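Local coordinates for protein AxyAgu115A (Amphibacillus xylanus NBRC 15112, PDB 6NPS) that probably acts as a family GH115 alpha-glucuronidase, removing glucuronic acid side groups from xylans such as arabinoglucuronoxylan, at residues Arg171-Asn176 / Asn211-Ala216; Gly239-Ala244 / His293-Ile298. The protein carries 3 engineered substitutions. One frame throughout, in Å; residues are numbered along the deposited sequence.

How the contacts relate
Both contacts belong to the parallel eight-stranded barrel of the GH115 family region and lie side by side, their centres about 11 Å apart. Contact 1 pairs the barrel's first two strands, 170-174 and 212-214; contact 2 joins the third strand, 241-242, to the chain just before the fourth, 298-300. Strand 212-214 neighbours 241-242, and Leu213 O and Gly243 N probably form a hydrogen bond between the two sites. Contact 1 is wholly buried, with a ladder of backbone bonds and a T-shaped aromatic pair. Contact 2, farther from the chain's centre, is also mostly buried but has partly exposed residues in Glu295 and Asn296, and a single bridge flanked by waters.

Contact 1: Arg171-Asn176 / Asn211-Ala216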
loop_
_atom_site.group_PDB
_atom_site.type_symbol
_atom_site.label_atom_id
_atom_site.label_comp_id
_atom_site.label_asym_id
_atom_site.label_seq_id
_atom_site.Cartn_x
_atom_site.Cartn_y
_atom_site.Cartn_z
ATOM N N ARG A 171 28.961 -2.657 -40.082
ATOM C CA ARG A 171 28.736 -1.714 -38.969
ATOM C C ARG A 171 27.437 -0.973 -39.249
ATOM O O ARG A 171 27.325 -0.313 -40.289
ATOM C CB ARG A 171 29.881 -0.676 -38.826
ATOM C CG ARG A 171 31.335 -1.189 -38.793
ATOM C CD ARG A 171 32.376 -0.035 -38.987
ATOM N NE ARG A 171 32.151 0.732 -40.215
ATOM C CZ ARG A 171 32.425 0.283 -41.446
ATOM N NH1 ARG A 171 32.979 -0.932 -41.614
ATOM N NH2 ARG A 171 32.187 1.070 -42.493
ATOM N N GLY A 172 26.450 -1.068 -38.361
ATOM C CA GLY A 172 25.242 -0.311 -38.628
ATOM C C GLY A 172 24.192 -0.429 -37.544
ATOM O O GLY A 172 24.487 -0.728 -36.383
ATOM N N PHE A 173 22.941 -0.220 -37.963
ATOM C CA PHE A 173 21.840 -0.211 -37.033
ATOM C C PHE A 173 20.560 -0.768 -37.671
ATOM O O PHE A 173 20.454 -0.994 -38.882
ATOM C CB PHE A 173 21.622 1.210 -36.468
ATOM C CG PHE A 173 21.295 2.278 -37.532
ATOM C CD1 PHE A 173 19.980 2.428 -38.035
ATOM C CD2 PHE A 173 22.283 3.145 -37.990
ATOM C CE1 PHE A 173 19.674 3.418 -38.983
ATOM C CE2 PHE A 173 21.993 4.157 -38.939
ATOM C CZ PHE A 173 20.680 4.294 -39.440
ATOM N N PHE A 174 19.586 -0.957 -36.793
ATOM C CA PHE A 174 18.295 -1.600 -37.051
ATOM C C PHE A 174 17.234 -0.599 -36.617
ATOM O O PHE A 174 17.184 -0.224 -35.434
ATOM C CB PHE A 174 18.199 -2.881 -36.208
ATOM C CG PHE A 174 16.865 -3.586 -36.239
ATOM C CD1 PHE A 174 16.011 -3.485 -37.336
ATOM C CD2 PHE A 174 16.499 -4.405 -35.166
ATOM C CE1 PHE A 174 14.795 -4.156 -37.350
ATOM C CE2 PHE A 174 15.288 -5.097 -35.176
ATOM C CZ PHE A 174 14.433 -4.968 -36.280
ATOM N N ILE A 175 16.457 -0.100 -37.570
ATOM C CA ILE A 175 15.255 0.664 -37.255
ATOM C C ILE A 175 14.178 -0.319 -36.804
ATOM O O ILE A 175 13.679 -1.098 -37.618
ATOM C CB ILE A 175 14.787 1.458 -38.476
ATOM C CG1 ILE A 175 15.920 2.322 -39.010
ATOM C CG2 ILE A 175 13.496 2.263 -38.159
ATOM C CD1 ILE A 175 15.670 2.699 -40.472
ATOM N N ASN A 176 13.792 -0.284 -35.528
ATOM C CA ASN A 176 12.866 -1.277 -34.997
ATOM C C ASN A 176 11.873 -0.595 -34.062
ATOM O O ASN A 176 11.930 0.613 -33.839
ATOM C CB ASN A 176 13.614 -2.401 -34.267
ATOM C CG ASN A 176 12.700 -3.593 -33.879
ATOM O OD1 ASN A 176 12.866 -4.195 -32.811
ATOM N ND2 ASN A 176 11.742 -3.930 -34.752
ATOM N N ASN A 211 27.937 0.949 -42.694
ATOM C CA ASN A 211 27.739 0.389 -44.027
ATOM C C ASN A 211 26.629 -0.661 -44.082
ATOM O O ASN A 211 26.427 -1.250 -45.148
ATOM C CB ASN A 211 29.066 -0.230 -44.594
ATOM C CG ASN A 211 29.605 -1.401 -43.737
ATOM O OD1 ASN A 211 28.962 -1.825 -42.782
ATOM N ND2 ASN A 211 30.787 -1.934 -44.098
ATOM N N TYR A 212 25.869 -0.882 -43.006
ATOM C CA TYR A 212 24.970 -2.027 -42.925
ATOM C C TYR A 212 23.681 -1.598 -42.233
ATOM O O TYR A 212 23.736 -0.873 -41.245
ATOM C CB TYR A 212 25.655 -3.164 -42.144
ATOM C CG TYR A 212 24.891 -4.487 -41.946
ATOM C CD1 TYR A 212 24.662 -4.981 -40.667
ATOM C CD2 TYR A 212 24.500 -5.278 -43.042
ATOM C CE1 TYR A 212 24.027 -6.173 -40.457
ATOM C CE2 TYR A 212 23.826 -6.493 -42.828
ATOM C CZ TYR A 212 23.627 -6.942 -41.545
ATOM O OH TYR A 212 22.981 -8.132 -41.309
ATOM N N LEU A 213 22.532 -2.045 -42.741
ATOM C CA LEU A 213 21.237 -1.604 -42.214
ATOM C C LEU A 213 20.248 -2.771 -42.149
ATOM O O LEU A 213 20.159 -3.550 -43.107
ATOM C CB LEU A 213 20.667 -0.493 -43.123
ATOM C CG LEU A 213 19.272 0.048 -42.803
ATOM C CD1 LEU A 213 19.304 0.896 -41.535
ATOM C CD2 LEU A 213 18.772 0.875 -43.980
ATOM N N TRP A 214 19.519 -2.890 -41.027
ATOM C CA TRP A 214 18.260 -3.615 -40.999
ATOM C C TRP A 214 17.132 -2.592 -41.062
ATOM O O TRP A 214 17.026 -1.726 -40.168
ATOM C CB TRP A 214 18.097 -4.470 -39.740
ATOM C CG TRP A 214 19.046 -5.635 -39.541
ATOM C CD1 TRP A 214 20.039 -6.076 -40.393
ATOM C CD2 TRP A 214 19.090 -6.487 -38.391
ATOM N NE1 TRP A 214 20.704 -7.139 -39.813
ATOM C CE2 TRP A 214 20.142 -7.409 -38.594
ATOM C CE3 TRP A 214 18.355 -6.538 -37.182
ATOM C CZ2 TRP A 214 20.486 -8.376 -37.638
ATOM C CZ3 TRP A 214 18.702 -7.481 -36.232
ATOM C CH2 TRP A 214 19.767 -8.389 -36.462
ATOM N N PRO A 215 16.276 -2.653 -42.065
ATOM C CA PRO A 215 15.229 -1.640 -42.220
ATOM C C PRO A 215 14.027 -1.930 -41.344
ATOM O O PRO A 215 13.920 -2.968 -40.678
ATOM C CB PRO A 215 14.853 -1.760 -43.692
ATOM C CG PRO A 215 15.036 -3.231 -43.970
ATOM C CD PRO A 215 16.228 -3.672 -43.135
ATOM N N ALA A 216 13.119 -0.958 -41.326
ATOM C CA ALA A 216 11.862 -1.154 -40.619
ATOM C C ALA A 216 11.087 -2.310 -41.244
ATOM O O ALA A 216 11.116 -2.516 -42.469
ATOM C CB ALA A 216 11.032 0.131 -40.653
#
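Strands 171-174 and 212-214 are the first two parallel strands of a TIM barrel, joined through helices in a beta-alpha-beta crossover, and their axes diverge by only 14°. The pairing starts at Arg171, whose N-H bonds to Asn211 OD1 (2.8 Å) while its own carbonyl takes the backbone N-H of Asn211 (N to O 2.8 Å) and, weakly, that of Tyr212. The side-chain amide of Asn211, through CG, lies over one face of the Arg171 guanidinium, which is held by a salt bridge to Glu95 and a hydrogen bond to Lys209 O; Glu95 also accepts from Asn211 ND2. Next comes Gly172, whose CA lies 3.1 Å from Tyr212 O in a nearly straight C-H...O contact; a CB there would collide with that carbonyl, so a side chain is excluded. Phe173 turns to the outer, helix-covered face, where its CE1 meets Leu213 CD1 at 3.6 Å, and its carbonyl accepts the Trp214 amide. Phe174 is on the barrel's inner face, with CG anti to the backbone N (chi1 173°). Its ring receives the edge of Trp214 in a T-shaped stack, Trp214 CE3 over one face, 3.4 Å from Phe174 CG, while Trp214 CB packs tightly against Phe174 CD1. An alanine in place of Phe174 would probably cost the indole its aromatic neighbour and loosen the Trp214 orientation. Rotation of that indole is further restrained by its NE1, which donates to Tyr212 OH in the ring plane. A bound glycerol, probably from the crystallisation liquor, lies close to the Phe174 ring and may mark a pocket. Ile175 points across toward 211-216, its CD1 loosely against Leu213 CD1 and its CG2 near Ala216 CB, and its N-H reaches Trp214 O at 3.1 Å, nearly along the C=O axis.

Contact 2: Gly239-Ala244 / His293-Ile298; sequences GVIMGA and HFENII
A water wedged between two carbonyls, donating to Val240 O and to Glu295 O at 2.6 Å each, sets off the start of this contact. Here the TIM barrel closes between its third and fourth strands by a single backbone bridge, Met242 with Asn296, and the two segments run in directions 28° apart. Met242 N donates to a lone pair of Glu295 O (3.2 Å), so that carbonyl is gripped by both an amide and the water. On the other side of Met242, its carbonyl accepts the Ile297 amide almost end-on, N to O 2.9 Å. Ahead of the bridge, Gly239 ends helix 230-238 as the C-prime residue of a Schellman motif, with a positive phi that calls for glycine. The side chain of Glu295, with CG anti to the backbone N and extended from there, crosses Ile241 obliquely, so that its CD rests 3.9 Å from Ile241 CG1. Its carboxylate is held by Arg121 in a salt bridge, and the same arginine also bonds to Gly239 O. Ile241 CG2 packs on Ile297 CG1 and on Asn296 CA; both isoleucines also touch Tyr212 of strand 212-214. Beyond the bridge the two segments part, and a second water spans them, accepting from Ala244 N and donating to Ile297 O at 2.9 Å.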
loop_
_atom_site.group_PDB
_atom_site.type_symbol
_atom_site.label_atom_id
_atom_site.label_comp_id
_atom_site.label_asym_id
_atom_site.label_seq_id
_atom_site.Cartn_x
_atom_site.Cartn_y
_atom_site.Cartn_z
ATOM N N GLY A 239 25.727 1.799 -51.888
ATOM C CA GLY A 239 26.573 0.840 -51.197
ATOM C C GLY A 239 26.222 0.656 -49.735
ATOM O O GLY A 239 27.077 0.227 -48.959
ATOM N N VAL A 240 24.991 0.966 -49.331
ATOM C CA VAL A 240 24.469 0.532 -48.040
ATOM C C VAL A 240 24.122 -0.950 -48.167
ATOM O O VAL A 240 23.244 -1.321 -48.946
ATOM C CB VAL A 240 23.251 1.360 -47.620
ATOM C CG1 VAL A 240 22.588 0.772 -46.346
ATOM C CG2 VAL A 240 23.663 2.820 -47.424
ATOM N N ILE A 241 24.822 -1.800 -47.416
ATOM C CA ILE A 241 24.619 -3.247 -47.459
ATOM C C ILE A 241 23.354 -3.561 -46.670
ATOM O O ILE A 241 23.245 -3.213 -45.488
ATOM C CB ILE A 241 25.829 -3.984 -46.860
ATOM C CG1 ILE A 241 27.157 -3.523 -47.503
ATOM C CG2 ILE A 241 25.688 -5.459 -46.970
ATOM C CD1 ILE A 241 28.383 -3.891 -46.649
ATOM N N MET A 242 22.392 -4.208 -47.303
ATOM C CA MET A 242 21.144 -4.470 -46.593
ATOM C C MET A 242 21.256 -5.778 -45.818
ATOM O O MET A 242 21.911 -6.724 -46.252
ATOM C CB MET A 242 19.960 -4.515 -47.570
ATOM C CG MET A 242 19.621 -3.147 -48.211
ATOM S SD MET A 242 19.462 -1.807 -46.958
ATOM C CE MET A 242 18.102 -2.487 -45.960
ATOM N N GLY A 243 20.622 -5.826 -44.649
ATOM C CA GLY A 243 20.477 -7.114 -43.986
ATOM C C GLY A 243 19.079 -7.293 -43.431
ATOM O O GLY A 243 18.167 -6.495 -43.686
ATOM N N ALA A 244 18.920 -8.320 -42.607
ATOM C CA ALA A 244 17.606 -8.635 -42.094
ATOM C C ALA A 244 17.755 -9.253 -40.724
ATOM O O ALA A 244 18.778 -9.871 -40.403
ATOM C CB ALA A 244 16.849 -9.602 -43.053
ATOM N N HIS A 293 20.912 -10.142 -56.283
ATOM C CA HIS A 293 22.015 -9.508 -57.004
ATOM C C HIS A 293 22.382 -8.131 -56.454
ATOM O O HIS A 293 23.344 -7.518 -56.942
ATOM C CB HIS A 293 21.685 -9.399 -58.487
ATOM C CG HIS A 293 20.464 -8.587 -58.775
ATOM N ND1 HIS A 293 19.194 -8.997 -58.425
ATOM C CD2 HIS A 293 20.315 -7.391 -59.393
ATOM C CE1 HIS A 293 18.317 -8.089 -58.813
ATOM N NE2 HIS A 293 18.970 -7.106 -59.407
ATOM N N PHE A 294 21.648 -7.637 -55.461
ATOM C CA PHE A 294 22.010 -6.412 -54.771
ATOM C C PHE A 294 22.991 -6.734 -53.653
ATOM O O PHE A 294 23.218 -7.895 -53.310
ATOM C CB PHE A 294 20.759 -5.732 -54.220
ATOM C CG PHE A 294 19.771 -5.348 -55.271
ATOM C CD1 PHE A 294 20.032 -4.298 -56.128
ATOM C CD2 PHE A 294 18.571 -6.042 -55.408
ATOM C CE1 PHE A 294 19.124 -3.940 -57.113
ATOM C CE2 PHE A 294 17.655 -5.679 -56.367
ATOM C CZ PHE A 294 17.937 -4.631 -57.238
ATOM N N GLU A 295 23.591 -5.692 -53.069
ATOM C CA GLU A 295 24.605 -5.906 -52.037
ATOM C C GLU A 295 23.910 -6.102 -50.689
ATOM O O GLU A 295 23.262 -5.179 -50.171
ATOM C CB GLU A 295 25.588 -4.733 -51.992
ATOM C CG GLU A 295 26.869 -5.061 -51.231
ATOM C CD GLU A 295 27.941 -3.955 -51.269
ATOM O OE1 GLU A 295 27.666 -2.821 -51.742
ATOM O OE2 GLU A 295 29.070 -4.240 -50.802
ATOM N N ASN A 296 24.043 -7.289 -50.104
ATOM C CA ASN A 296 23.336 -7.570 -48.858
ATOM C C ASN A 296 24.057 -8.711 -48.150
ATOM O O ASN A 296 24.974 -9.331 -48.689
ATOM C CB ASN A 296 21.855 -7.901 -49.119
ATOM C CG ASN A 296 21.676 -8.858 -50.283
ATOM O OD1 ASN A 296 22.344 -9.908 -50.343
ATOM N ND2 ASN A 296 20.808 -8.485 -51.243
ATOM N N ILE A 297 23.671 -8.946 -46.909
ATOM C CA ILE A 297 24.076 -10.135 -46.183
ATOM C C ILE A 297 22.823 -10.977 -46.028
ATOM O O ILE A 297 21.773 -10.461 -45.616
ATOM C CB ILE A 297 24.702 -9.770 -44.825
ATOM C CG1 ILE A 297 26.019 -8.996 -45.058
ATOM C CG2 ILE A 297 24.937 -11.033 -43.957
ATOM C CD1 ILE A 297 26.602 -8.468 -43.739
ATOM N N ILE A 298 22.898 -12.230 -46.461
ATOM C CA ILE A 298 21.745 -13.124 -46.411
ATOM C C ILE A 298 21.652 -13.738 -45.025
ATOM O O ILE A 298 22.596 -14.386 -44.551
ATOM C CB ILE A 298 21.851 -14.223 -47.471
ATOM C CG1 ILE A 298 21.999 -13.606 -48.872
ATOM C CG2 ILE A 298 20.630 -15.168 -47.365
ATOM C CD1 ILE A 298 22.220 -14.674 -49.977
HETATM O O HOH W 1 22.379 -2.805 -50.916
HETATM O O HOH W 2 21.622 -9.966 -42.791
#